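Local coordinates for major capsid protein (Norovirus Hu/GI.7/TCH-060/USA/2003, PDB 4P25) that forms the protruding (P) domain of the norovirus capsid, which binds histo-blood group antigen glycans such as Lewis Y and so probably mediates attachment to host cells, at residues N20-A25 and P102-C107; K70-A75 and G79-E84; G100-D103 and D108-V111; N133-P138 and S142-S147. All blocks are in the same frame, centred on the assembly; numbering follows the deposited sequence.

Contact 1 of 4, residues N20-A25 and P102-C107; sequences NSRVPA and PDIGAC
R22 reaches across to D103 and takes hold of it side-on, each of its three guanidinium nitrogens finding an acceptor. The chain bends at chi3 (73°), which brings NE to the carboxylate. R22 NE donates to both oxygens: its bond to D103 OD2, 3.1 Å long, is the straighter at 159°, while D103 OD1 lies nearer, 2.8 Å from NE, but tilted from the guanidinium plane. R22 NH2 donates to the backbone O of D103 at 3.0 Å, and NH1 is taken up by the carbonyls of P173 and P220. Arginine suits this place because its coplanar donors can serve a carboxylate and several carbonyls at once. D103 OD2 also accepts from the backbone N of Q43 and N44, which probably stabilises the buried carboxylate. An Asx turn holds the R22 backbone N, 2.8 Å from N20 OD1; this turn shapes the loop that precedes strand 29-31, and the loop of D103 leads into strand 108-115. A water bridges the two loops, donating to R22 O at 2.6 Å and accepting from D103 N. The methyl CD1 of I104 lies over one guanidinium face, 3.6 Å from R22 NH2, and also meets V23 CG1.

Contact 2 of 4, residues K70-A75 and G79-E84; sequences KVFSTA and GLNLTE
Four backbone hydrogen bonds tie K70-S73 to G79-T83 as the two arms of an antiparallel beta hairpin. K70 and N81 form one hydrogen-bonded pair, N81 N to K70 O being 2.8 Å and nearly straight at 170°; F72 and G79 form the next, with F72 N 2.9 Å from G79 O. Between them V71 and L80 make a non-hydrogen-bonded pair, where the strands draw close enough for V71 CA to approach G79 O as a CA-H...O contact.

The aromatic contacts lie on the face that carries K70, F72 and N81. F72 has CG between its backbone N and carbonyl carbon (chi1 72°), which swings the ring over the partner strand. G79 CA makes an off-centre CH-pi contact, 4.2 Å from the F72 ring centroid. Glycine fits here because a beta carbon would collide with the ring. The amide of N81 lies almost parallel to the ring plane, 8° apart, with OD1 3.2 Å from F72 CD1.

Apolar packing on the other face is modest: V71 CG2 meets L80 CD2 at 3.7 Å. Polar side chains join farther along, where a water accepts from K70 NZ at 2.7 Å and donates to T83 OG1, which itself donates to E84 O; the long, flexible lysine can span that gap.

Within the six-stranded sheet, strand 66-73 has strand 154-163 on its other side, V71 bonding to G153 just before that strand, while strand 78-83 is flanked by strand 142-144 through L80 and I143.

Contact 3 of 4, residues G100-D103 and D108-V111; sequences GFPD and DWHV. With GAL (beta-D-galactopyranose), chain E; FUC (alpha-L-fucopyranose), chain B.
P102 lies over one face of the W109 indole, and F101 comes to that indole's edge, so two consecutive residues hold the outer end of one large ring. The proline CB sits 3.8 Å from the centroid of the six-membered ring and only 20° off its normal, a CH-pi contact over the face; a rigid pyrrolidine offers a compact set of C-H groups for such a surface. P102 O also nears W109 CH2, at 3.2 Å. The F101 ring is inclined to the indole by 57°, an oblique pairing in which F101 CE2, near the indole plane, touches W109 CZ3 at 3.5 Å. A first torsion of -163° carries the F101 ring to that edge. P102 CD in turn rests over a face of the F101 ring. At the indole nitrogen, NE1 is satisfied by the carbonyl of I104, which fixes the ring's rotation.

Tryptophan thus fills the interior side of strand 108-111, while its neighbours D108 and H110 face the bound glycan. GAL O3 donates to D108 OD2 at 2.7 Å and accepts from H110 NE2 at 3.1 Å; carboxylate and imidazole suit it because one accepts and the other donates. K131 salt-bridges D108 OD1. H110 NE2 also lies 3.4 Å from FUC O2, with both sugar oxygens near the plane of its ring. S163 OG and P164 O also hydrogen-bond to galactose, and W161 stacks on H110.

Strand 108-115 runs between strands 125-130 and 154-163, bonded through W109 to V130 and through H110 to A160, and I67 of strand 66-73 packs against F101 and P102.

Contact 4 of 4, residues N133-P138 and S142-S147; sequences NAPFAP and SIEFTS
The carbonyl O of P135 and the hydroxyl of S142 share a water: it donates to P135 O at 2.6 Å and lies 2.7 Å from S142 OG. Serine, small and polar, suits this partly exposed strand end, where its hydroxyl can reach that water. Direct bonding follows two residues on, as A137 N donates to S142 O at 2.9 Å, with the donor lying nearly along the C=O axis. In return S142 N reaches A137 O at 3.2 Å, straight at the hydrogen (169°) but well above the carbonyl plane.

Together these two bonds make A137 and S142 a single antiparallel bridge, a hydrogen-bonded pair that attaches the 133-138 loop to strand 142-144, an edge strand of its sheet within this chain. A type I beta turn from N133 to F136, closed by F136 N to N133 O, brings the chain into position, and P135 inside it has the backbone angles that such a turn favours.

The apolar contacts lie to the two sides of this bridge. F136 and I143 point the same way, side by side, with F136 CD1 3.8 Å from I143 CG2. A chi1 of -175° carries the F136 ring alongside that methyl, and P138 CD lies over one face of the ring; W109 meets the same phenylalanine edge-to-face. Branched isoleucine provides a methyl for this buried side. On the more exposed side the E144 chain extends past P135, whose CB touches E144 CD at 3.5 Å, E144 CG and the carboxylate group lying against the proline while T74 packs near it.

Contacts 1 and 3 are buried, whereas contacts 2 and 4 lie farther out and are only partly covered. Their chemistry follows: contact 1 joins two loops by an ion pair, contact 3 rests on aromatic and proline packing, and contacts 2 and 4 depend on backbone pairing. Contacts 1 and 3 share P102 and D103 and are joined through the loop that carries them. Contacts 2 and 4 hold neighbouring strands of one sheet. F101 connects the inner and outer regions, meeting L82, P138 and F136. Among the four, contact 3 alone contains residues of the glycan pocket.

Contact 1 of 4, residues N20-A25 and P102-C107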
loop_
_atom_site.group_PDB
_atom_site.type_symbol
_atom_site.label_atom_id
_atom_site.label_comp_id
_atom_site.label_asym_id
_atom_site.label_seq_id
_atom_site.Cartn_x
_atom_site.Cartn_y
_atom_site.Cartn_z
ATOM N N ASN A 20 -4.903 6.201 -0.689
ATOM C CA ASN A 20 -4.814 7.111 -1.819
ATOM C C ASN A 20 -4.157 6.378 -2.991
ATOM O O ASN A 20 -3.283 5.518 -2.799
ATOM C CB ASN A 20 -3.981 8.335 -1.432
ATOM C CG ASN A 20 -4.250 9.535 -2.319
ATOM O OD1 ASN A 20 -3.801 9.594 -3.471
ATOM N ND2 ASN A 20 -4.951 10.527 -1.772
ATOM N N SER A 21 -4.582 6.716 -4.203
ATOM C CA SER A 21 -4.045 6.080 -5.396
ATOM C C SER A 21 -2.957 6.905 -6.080
ATOM O O SER A 21 -2.400 6.471 -7.091
ATOM C CB SER A 21 -5.177 5.794 -6.376
ATOM O OG SER A 21 -5.926 6.969 -6.660
ATOM N N ARG A 22 -2.648 8.080 -5.534
ATOM C CA ARG A 22 -1.623 8.957 -6.116
ATOM C C ARG A 22 -0.410 9.191 -5.211
ATOM O O ARG A 22 0.664 9.562 -5.687
ATOM C CB ARG A 22 -2.227 10.294 -6.576
ATOM C CG ARG A 22 -3.183 10.144 -7.769
ATOM C CD ARG A 22 -3.804 11.483 -8.177
ATOM N NE ARG A 22 -2.849 12.354 -8.860
ATOM C CZ ARG A 22 -2.697 13.653 -8.615
ATOM N NH1 ARG A 22 -3.431 14.263 -7.691
ATOM N NH2 ARG A 22 -1.805 14.352 -9.304
ATOM N N VAL A 23 -0.580 8.968 -3.910
ATOM C CA VAL A 23 0.534 8.985 -2.964
ATOM C C VAL A 23 0.351 7.844 -1.971
ATOM O O VAL A 23 -0.776 7.385 -1.763
ATOM C CB VAL A 23 0.659 10.340 -2.199
ATOM C CG1 VAL A 23 1.209 11.442 -3.109
ATOM C CG2 VAL A 23 -0.674 10.736 -1.552
ATOM N N PRO A 24 1.449 7.365 -1.362
ATOM C CA PRO A 24 1.354 6.289 -0.366
ATOM C C PRO A 24 0.860 6.822 0.977
ATOM O O PRO A 24 1.647 7.147 1.869
ATOM C CB PRO A 24 2.796 5.779 -0.265
ATOM C CG PRO A 24 3.640 6.943 -0.659
ATOM C CD PRO A 24 2.846 7.706 -1.684
ATOM N N ALA A 25 -0.457 6.913 1.098
ATOM C CA ALA A 25 -1.093 7.515 2.259
ATOM C C ALA A 25 -2.508 6.981 2.342
ATOM O O ALA A 25 -3.029 6.431 1.370
ATOM C CB ALA A 25 -1.113 9.036 2.124
ATOM N N PRO A 102 5.103 8.322 -10.162
ATOM C CA PRO A 102 4.274 9.396 -9.588
ATOM C C PRO A 102 3.684 10.323 -10.647
ATOM O O PRO A 102 4.270 10.489 -11.725
ATOM C CB PRO A 102 5.261 10.178 -8.711
ATOM C CG PRO A 102 6.389 9.214 -8.424
ATOM C CD PRO A 102 6.488 8.348 -9.652
ATOM N N ASP A 103 2.536 10.919 -10.336
ATOM C CA ASP A 103 1.868 11.826 -11.270
ATOM C C ASP A 103 1.535 13.179 -10.651
ATOM O O ASP A 103 0.585 13.851 -11.063
ATOM C CB ASP A 103 0.616 11.174 -11.882
ATOM C CG ASP A 103 -0.578 11.159 -10.931
ATOM O OD1 ASP A 103 -0.385 11.266 -9.703
ATOM O OD2 ASP A 103 -1.718 11.023 -11.420
ATOM N N ILE A 104 2.323 13.588 -9.663
ATOM C CA ILE A 104 2.126 14.897 -9.049
ATOM C C ILE A 104 2.885 15.925 -9.888
ATOM O O ILE A 104 4.115 15.995 -9.849
ATOM C CB ILE A 104 2.609 14.916 -7.582
ATOM C CG1 ILE A 104 2.181 13.631 -6.854
ATOM C CG2 ILE A 104 2.103 16.157 -6.861
ATOM C CD1 ILE A 104 0.676 13.390 -6.812
ATOM N N GLY A 105 2.151 16.711 -10.665
ATOM C CA GLY A 105 2.781 17.557 -11.663
ATOM C C GLY A 105 3.345 18.873 -11.174
ATOM O O GLY A 105 2.984 19.362 -10.103
ATOM N N ALA A 106 4.255 19.427 -11.972
ATOM C CA ALA A 106 4.751 20.795 -11.811
ATOM C C ALA A 106 5.305 21.104 -10.428
ATOM O O ALA A 106 4.916 22.086 -9.795
ATOM C CB ALA A 106 3.675 21.805 -12.205
ATOM N N CYS A 107 6.217 20.255 -9.971
ATOM C CA CYS A 107 6.866 20.445 -8.684
ATOM C C CYS A 107 8.137 19.615 -8.639
ATOM O O CYS A 107 8.330 18.712 -9.456
ATOM C CB CYS A 107 5.930 20.061 -7.528
ATOM S SG CYS A 107 5.306 18.347 -7.555
HETATM O O HOH W 1 0.993 9.514 -8.254
#

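Contact 2 of 4, residues K70-A75 and G79-E84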
loop_
_atom_site.group_PDB
_atom_site.type_symbol
_atom_site.label_atom_id
_atom_site.label_comp_id
_atom_site.label_asym_id
_atom_site.label_seq_id
_atom_site.Cartn_x
_atom_site.Cartn_y
_atom_site.Cartn_z
ATOM N N LYS A 70 18.269 2.457 -12.834
ATOM C CA LYS A 70 19.709 2.325 -12.682
ATOM C C LYS A 70 20.401 3.667 -12.837
ATOM O O LYS A 70 20.166 4.394 -13.802
ATOM C CB LYS A 70 20.248 1.311 -13.686
ATOM C CG LYS A 70 19.773 -0.089 -13.368
ATOM C CD LYS A 70 20.040 -1.077 -14.481
ATOM C CE LYS A 70 19.610 -2.462 -14.040
ATOM N NZ LYS A 70 18.264 -2.448 -13.396
ATOM N N VAL A 71 21.257 3.985 -11.873
ATOM C CA VAL A 71 21.988 5.247 -11.879
ATOM C C VAL A 71 22.981 5.289 -13.033
ATOM O O VAL A 71 23.705 4.322 -13.273
ATOM C CB VAL A 71 22.729 5.457 -10.542
ATOM C CG1 VAL A 71 23.612 6.709 -10.588
ATOM C CG2 VAL A 71 21.730 5.538 -9.398
ATOM N N PHE A 72 22.988 6.407 -13.757
ATOM C CA PHE A 72 23.966 6.633 -14.817
ATOM C C PHE A 72 24.518 8.060 -14.746
ATOM O O PHE A 72 23.960 8.916 -14.061
ATOM C CB PHE A 72 23.374 6.325 -16.204
ATOM C CG PHE A 72 22.371 7.342 -16.693
ATOM C CD1 PHE A 72 21.043 7.278 -16.292
ATOM C CD2 PHE A 72 22.753 8.345 -17.567
ATOM C CE1 PHE A 72 20.121 8.211 -16.750
ATOM C CE2 PHE A 72 21.836 9.277 -18.026
ATOM C CZ PHE A 72 20.522 9.213 -17.616
ATOM N N SER A 73 25.623 8.301 -15.441
ATOM C CA SER A 73 26.269 9.609 -15.414
ATOM C C SER A 73 25.715 10.525 -16.499
ATOM O O SER A 73 25.628 10.136 -17.665
ATOM C CB SER A 73 27.781 9.465 -15.604
ATOM O OG SER A 73 28.364 8.681 -14.579
ATOM N N THR A 74 25.338 11.739 -16.109
ATOM C CA THR A 74 24.903 12.743 -17.071
ATOM C C THR A 74 25.947 13.849 -17.148
ATOM O O THR A 74 26.965 13.797 -16.454
ATOM C CB THR A 74 23.561 13.359 -16.667
ATOM O OG1 THR A 74 23.740 14.157 -15.490
ATOM C CG2 THR A 74 22.546 12.266 -16.372
ATOM N N ALA A 75 25.684 14.854 -17.977
ATOM C CA ALA A 75 26.619 15.955 -18.172
ATOM C C ALA A 75 26.903 16.725 -16.883
ATOM O O ALA A 75 28.004 17.236 -16.686
ATOM C CB ALA A 75 26.106 16.905 -19.254
ATOM N N GLY A 79 21.637 10.477 -13.218
ATOM C CA GLY A 79 20.262 10.275 -13.638
ATOM C C GLY A 79 19.861 8.833 -13.395
ATOM O O GLY A 79 20.697 8.017 -12.999
ATOM N N LEU A 80 18.588 8.520 -13.612
ATOM C CA LEU A 80 18.111 7.139 -13.544
ATOM C C LEU A 80 17.617 6.674 -14.901
ATOM O O LEU A 80 16.808 7.354 -15.540
ATOM C CB LEU A 80 16.948 7.003 -12.553
ATOM C CG LEU A 80 17.171 7.011 -11.047
ATOM C CD1 LEU A 80 15.850 6.671 -10.358
ATOM C CD2 LEU A 80 18.258 6.027 -10.636
ATOM N N ASN A 81 18.106 5.516 -15.339
ATOM C CA ASN A 81 17.511 4.821 -16.465
ATOM C C ASN A 81 16.431 3.928 -15.888
ATOM O O ASN A 81 16.721 2.945 -15.204
ATOM C CB ASN A 81 18.547 3.993 -17.225
ATOM C CG ASN A 81 19.450 4.839 -18.109
ATOM O OD1 ASN A 81 20.667 4.659 -18.123
ATOM N ND2 ASN A 81 18.853 5.762 -18.854
ATOM N N LEU A 82 15.183 4.288 -16.146
ATOM C CA LEU A 82 14.051 3.679 -15.448
ATOM C C LEU A 82 13.800 2.220 -15.824
ATOM O O LEU A 82 14.026 1.812 -16.962
ATOM C CB LEU A 82 12.779 4.496 -15.688
ATOM C CG LEU A 82 12.809 5.956 -15.224
ATOM C CD1 LEU A 82 11.509 6.680 -15.579
ATOM C CD2 LEU A 82 13.099 6.041 -13.724
ATOM N N THR A 83 13.350 1.439 -14.845
ATOM C CA THR A 83 12.789 0.118 -15.099
ATOM C C THR A 83 11.396 0.066 -14.484
ATOM O O THR A 83 10.985 1.002 -13.800
ATOM C CB THR A 83 13.642 -1.006 -14.468
ATOM O OG1 THR A 83 13.639 -0.879 -13.039
ATOM C CG2 THR A 83 15.079 -0.951 -14.986
ATOM N N GLU A 84 10.670 -1.025 -14.711
ATOM C CA GLU A 84 9.453 -1.258 -13.950
ATOM C C GLU A 84 9.862 -1.531 -12.500
ATOM O O GLU A 84 11.028 -1.839 -12.220
ATOM C CB GLU A 84 8.654 -2.429 -14.535
ATOM C CG GLU A 84 8.239 -2.237 -15.996
ATOM C CD GLU A 84 7.171 -1.164 -16.192
ATOM O OE1 GLU A 84 6.547 -0.732 -15.194
ATOM O OE2 GLU A 84 6.958 -0.749 -17.356
HETATM O O HOH W 2 16.482 -0.885 -12.082
#

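Contact 3 of 4, residues G100-D103 and D108-V111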
loop_
_atom_site.group_PDB
_atom_site.type_symbol
_atom_site.label_atom_id
_atom_site.label_comp_id
_atom_site.label_asym_id
_atom_site.label_seq_id
_atom_site.Cartn_x
_atom_site.Cartn_y
_atom_site.Cartn_z
ATOM N N GLY A 100 3.033 2.820 -11.866
ATOM C CA GLY A 100 3.201 3.335 -10.522
ATOM C C GLY A 100 3.983 4.638 -10.433
ATOM O O GLY A 100 4.028 5.249 -9.370
ATOM N N PHE A 101 4.598 5.064 -11.534
ATOM C CA PHE A 101 5.377 6.298 -11.550
ATOM C C PHE A 101 4.527 7.456 -11.017
ATOM O O PHE A 101 3.347 7.560 -11.367
ATOM C CB PHE A 101 5.846 6.587 -12.985
ATOM C CG PHE A 101 6.974 7.580 -13.071
ATOM C CD1 PHE A 101 8.276 7.176 -12.833
ATOM C CD2 PHE A 101 6.730 8.903 -13.401
ATOM C CE1 PHE A 101 9.329 8.083 -12.917
ATOM C CE2 PHE A 101 7.777 9.817 -13.487
ATOM C CZ PHE A 101 9.076 9.403 -13.245
ATOM N N PRO A 102 5.103 8.322 -10.162
ATOM C CA PRO A 102 4.274 9.396 -9.588
ATOM C C PRO A 102 3.684 10.323 -10.647
ATOM O O PRO A 102 4.270 10.489 -11.725
ATOM C CB PRO A 102 5.261 10.178 -8.711
ATOM C CG PRO A 102 6.389 9.214 -8.424
ATOM C CD PRO A 102 6.488 8.348 -9.652
ATOM N N ASP A 103 2.536 10.919 -10.336
ATOM C CA ASP A 103 1.868 11.826 -11.270
ATOM C C ASP A 103 1.535 13.179 -10.651
ATOM O O ASP A 103 0.585 13.851 -11.063
ATOM C CB ASP A 103 0.616 11.174 -11.882
ATOM C CG ASP A 103 -0.578 11.159 -10.931
ATOM O OD1 ASP A 103 -0.385 11.266 -9.703
ATOM O OD2 ASP A 103 -1.718 11.023 -11.420
ATOM N N ASP A 108 9.019 19.939 -7.700
ATOM C CA ASP A 108 10.146 19.071 -7.412
ATOM C C ASP A 108 9.670 17.856 -6.629
ATOM O O ASP A 108 8.775 17.956 -5.782
ATOM C CB ASP A 108 11.206 19.807 -6.598
ATOM C CG ASP A 108 12.142 20.642 -7.454
ATOM O OD1 ASP A 108 11.791 20.994 -8.603
ATOM O OD2 ASP A 108 13.239 20.961 -6.949
ATOM N N TRP A 109 10.267 16.707 -6.922
ATOM C CA TRP A 109 10.040 15.497 -6.151
ATOM C C TRP A 109 11.256 15.187 -5.303
ATOM O O TRP A 109 12.384 15.491 -5.683
ATOM C CB TRP A 109 9.787 14.304 -7.071
ATOM C CG TRP A 109 8.531 14.383 -7.861
ATOM C CD1 TRP A 109 7.505 15.271 -7.704
ATOM C CD2 TRP A 109 8.160 13.523 -8.939
ATOM N NE1 TRP A 109 6.516 15.013 -8.629
ATOM C CE2 TRP A 109 6.897 13.944 -9.400
ATOM C CE3 TRP A 109 8.778 12.433 -9.566
ATOM C CZ2 TRP A 109 6.238 13.313 -10.457
ATOM C CZ3 TRP A 109 8.127 11.809 -10.614
ATOM C CH2 TRP A 109 6.872 12.252 -11.054
ATOM N N HIS A 110 11.018 14.565 -4.156
ATOM C CA HIS A 110 12.091 14.081 -3.312
ATOM C C HIS A 110 11.772 12.636 -2.988
ATOM O O HIS A 110 10.803 12.339 -2.290
ATOM C CB HIS A 110 12.205 14.970 -2.082
ATOM C CG HIS A 110 12.333 16.420 -2.432
ATOM N ND1 HIS A 110 11.262 17.288 -2.415
ATOM C CD2 HIS A 110 13.419 17.169 -2.744
ATOM C CE1 HIS A 110 11.678 18.502 -2.732
ATOM N NE2 HIS A 110 12.982 18.456 -2.935
ATOM N N VAL A 111 12.581 11.741 -3.549
ATOM C CA VAL A 111 12.259 10.322 -3.620
ATOM C C VAL A 111 13.282 9.550 -2.817
ATOM O O VAL A 111 14.487 9.676 -3.053
ATOM C CB VAL A 111 12.314 9.840 -5.089
ATOM C CG1 VAL A 111 11.877 8.383 -5.199
ATOM C CG2 VAL A 111 11.452 10.733 -5.985
HETATM C C1 GAL E . 14.866 24.265 -2.624
HETATM C C2 GAL E . 14.429 22.815 -2.746
HETATM C C3 GAL E . 14.079 22.510 -4.193
HETATM C C4 GAL E . 13.050 23.513 -4.688
HETATM C C5 GAL E . 13.564 24.924 -4.458
HETATM C C6 GAL E . 12.524 25.933 -4.949
HETATM O O2 GAL E . 15.496 21.954 -2.319
HETATM O O3 GAL E . 13.540 21.183 -4.287
HETATM O O4 GAL E . 11.819 23.328 -3.973
HETATM O O5 GAL E . 13.802 25.124 -3.057
HETATM O O6 GAL E . 13.125 27.226 -5.053
HETATM C C1 FUC B . 14.974 20.937 -1.453
HETATM C C2 FUC B . 16.005 19.832 -1.289
HETATM C C3 FUC B . 17.270 20.407 -0.674
HETATM C C4 FUC B . 16.924 21.129 0.618
HETATM C C5 FUC B . 15.841 22.162 0.348
HETATM C C6 FUC B . 15.488 22.883 1.649
HETATM O O2 FUC B . 16.310 19.268 -2.572
HETATM O O3 FUC B . 18.193 19.343 -0.395
HETATM O O4 FUC B . 16.451 20.181 1.585
HETATM O O5 FUC B . 14.675 21.507 -0.171
#

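Contact 4 of 4, residues N133-P138 and S142-S147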
loop_
_atom_site.group_PDB
_atom_site.type_symbol
_atom_site.label_atom_id
_atom_site.label_comp_id
_atom_site.label_asym_id
_atom_site.label_seq_id
_atom_site.Cartn_x
_atom_site.Cartn_y
_atom_site.Cartn_z
ATOM N N ASN A 133 11.964 19.467 -15.296
ATOM C CA ASN A 133 12.438 20.316 -16.381
ATOM C C ASN A 133 12.767 19.471 -17.615
ATOM O O ASN A 133 12.265 18.357 -17.747
ATOM C CB ASN A 133 13.617 21.186 -15.926
ATOM C CG ASN A 133 14.688 20.394 -15.194
ATOM O OD1 ASN A 133 14.690 19.164 -15.210
ATOM N ND2 ASN A 133 15.616 21.105 -14.555
ATOM N N ALA A 134 13.584 19.986 -18.526
ATOM C CA ALA A 134 13.796 19.294 -19.805
ATOM C C ALA A 134 14.292 17.835 -19.727
ATOM O O ALA A 134 13.801 16.985 -20.472
ATOM C CB ALA A 134 14.676 20.132 -20.752
ATOM N N PRO A 135 15.256 17.532 -18.833
ATOM C CA PRO A 135 15.695 16.132 -18.757
ATOM C C PRO A 135 14.698 15.173 -18.093
ATOM O O PRO A 135 14.978 13.974 -18.014
ATOM C CB PRO A 135 16.978 16.216 -17.920
ATOM C CG PRO A 135 17.445 17.622 -18.087
ATOM C CD PRO A 135 16.187 18.425 -18.119
ATOM N N PHE A 136 13.568 15.691 -17.619
ATOM C CA PHE A 136 12.516 14.856 -17.048
ATOM C C PHE A 136 11.758 14.213 -18.205
ATOM O O PHE A 136 10.870 14.824 -18.804
ATOM C CB PHE A 136 11.594 15.713 -16.168
ATOM C CG PHE A 136 10.522 14.941 -15.428
ATOM C CD1 PHE A 136 10.804 14.293 -14.229
ATOM C CD2 PHE A 136 9.226 14.911 -15.910
ATOM C CE1 PHE A 136 9.806 13.607 -13.541
ATOM C CE2 PHE A 136 8.227 14.235 -15.229
ATOM C CZ PHE A 136 8.520 13.578 -14.044
ATOM N N ALA A 137 12.140 12.979 -18.524
ATOM C CA ALA A 137 11.588 12.274 -19.681
ATOM C C ALA A 137 11.093 10.879 -19.319
ATOM O O ALA A 137 11.586 9.884 -19.857
ATOM C CB ALA A 137 12.643 12.182 -20.785
ATOM N N PRO A 138 10.106 10.791 -18.418
ATOM C CA PRO A 138 9.720 9.443 -17.974
ATOM C C PRO A 138 9.120 8.547 -19.066
ATOM O O PRO A 138 9.283 7.329 -18.980
ATOM C CB PRO A 138 8.715 9.714 -16.850
ATOM C CG PRO A 138 8.212 11.096 -17.099
ATOM C CD PRO A 138 9.349 11.847 -17.719
ATOM N N SER A 142 13.864 7.994 -18.751
ATOM C CA SER A 142 14.960 8.562 -17.976
ATOM C C SER A 142 14.581 9.863 -17.287
ATOM O O SER A 142 13.813 10.670 -17.819
ATOM C CB SER A 142 16.209 8.758 -18.840
ATOM O OG SER A 142 16.012 9.763 -19.812
ATOM N N ILE A 143 15.122 10.049 -16.088
ATOM C CA ILE A 143 15.015 11.315 -15.380
ATOM C C ILE A 143 16.379 11.647 -14.808
ATOM O O ILE A 143 17.248 10.776 -14.713
ATOM C CB ILE A 143 13.981 11.259 -14.231
ATOM C CG1 ILE A 143 14.389 10.215 -13.184
ATOM C CG2 ILE A 143 12.577 11.002 -14.776
ATOM C CD1 ILE A 143 13.436 10.119 -12.010
ATOM N N GLU A 144 16.584 12.905 -14.440
ATOM C CA GLU A 144 17.815 13.280 -13.766
ATOM C C GLU A 144 17.522 13.656 -12.320
ATOM O O GLU A 144 16.376 13.915 -11.961
ATOM C CB GLU A 144 18.534 14.403 -14.515
ATOM C CG GLU A 144 18.937 13.975 -15.931
ATOM C CD GLU A 144 19.938 14.908 -16.601
ATOM O OE1 GLU A 144 20.386 15.882 -15.964
ATOM O OE2 GLU A 144 20.271 14.651 -17.778
ATOM N N PHE A 145 18.557 13.644 -11.489
ATOM C CA PHE A 145 18.402 14.018 -10.088
ATOM C C PHE A 145 19.688 14.597 -9.526
ATOM O O PHE A 145 20.771 14.427 -10.099
ATOM C CB PHE A 145 17.953 12.812 -9.231
ATOM C CG PHE A 145 18.985 11.712 -9.126
ATOM C CD1 PHE A 145 19.989 11.765 -8.169
ATOM C CD2 PHE A 145 18.938 10.615 -9.978
ATOM C CE1 PHE A 145 20.946 10.754 -8.077
ATOM C CE2 PHE A 145 19.884 9.602 -9.887
ATOM C CZ PHE A 145 20.886 9.671 -8.932
ATOM N N THR A 146 19.560 15.293 -8.407
ATOM C CA THR A 146 20.705 15.617 -7.580
ATOM C C THR A 146 20.467 14.914 -6.252
ATOM O O THR A 146 19.318 14.603 -5.911
ATOM C CB THR A 146 20.874 17.143 -7.371
ATOM O OG1 THR A 146 19.685 17.692 -6.790
ATOM C CG2 THR A 146 21.160 17.842 -8.698
ATOM N N SER A 147 21.539 14.633 -5.523
ATOM C CA SER A 147 21.429 13.958 -4.236
ATOM C C SER A 147 22.599 14.325 -3.345
ATOM O O SER A 147 23.727 14.476 -3.815
ATOM C CB SER A 147 21.400 12.439 -4.426
ATOM O OG SER A 147 21.322 11.775 -3.173
HETATM O O HOH W 3 16.637 12.353 -19.155
#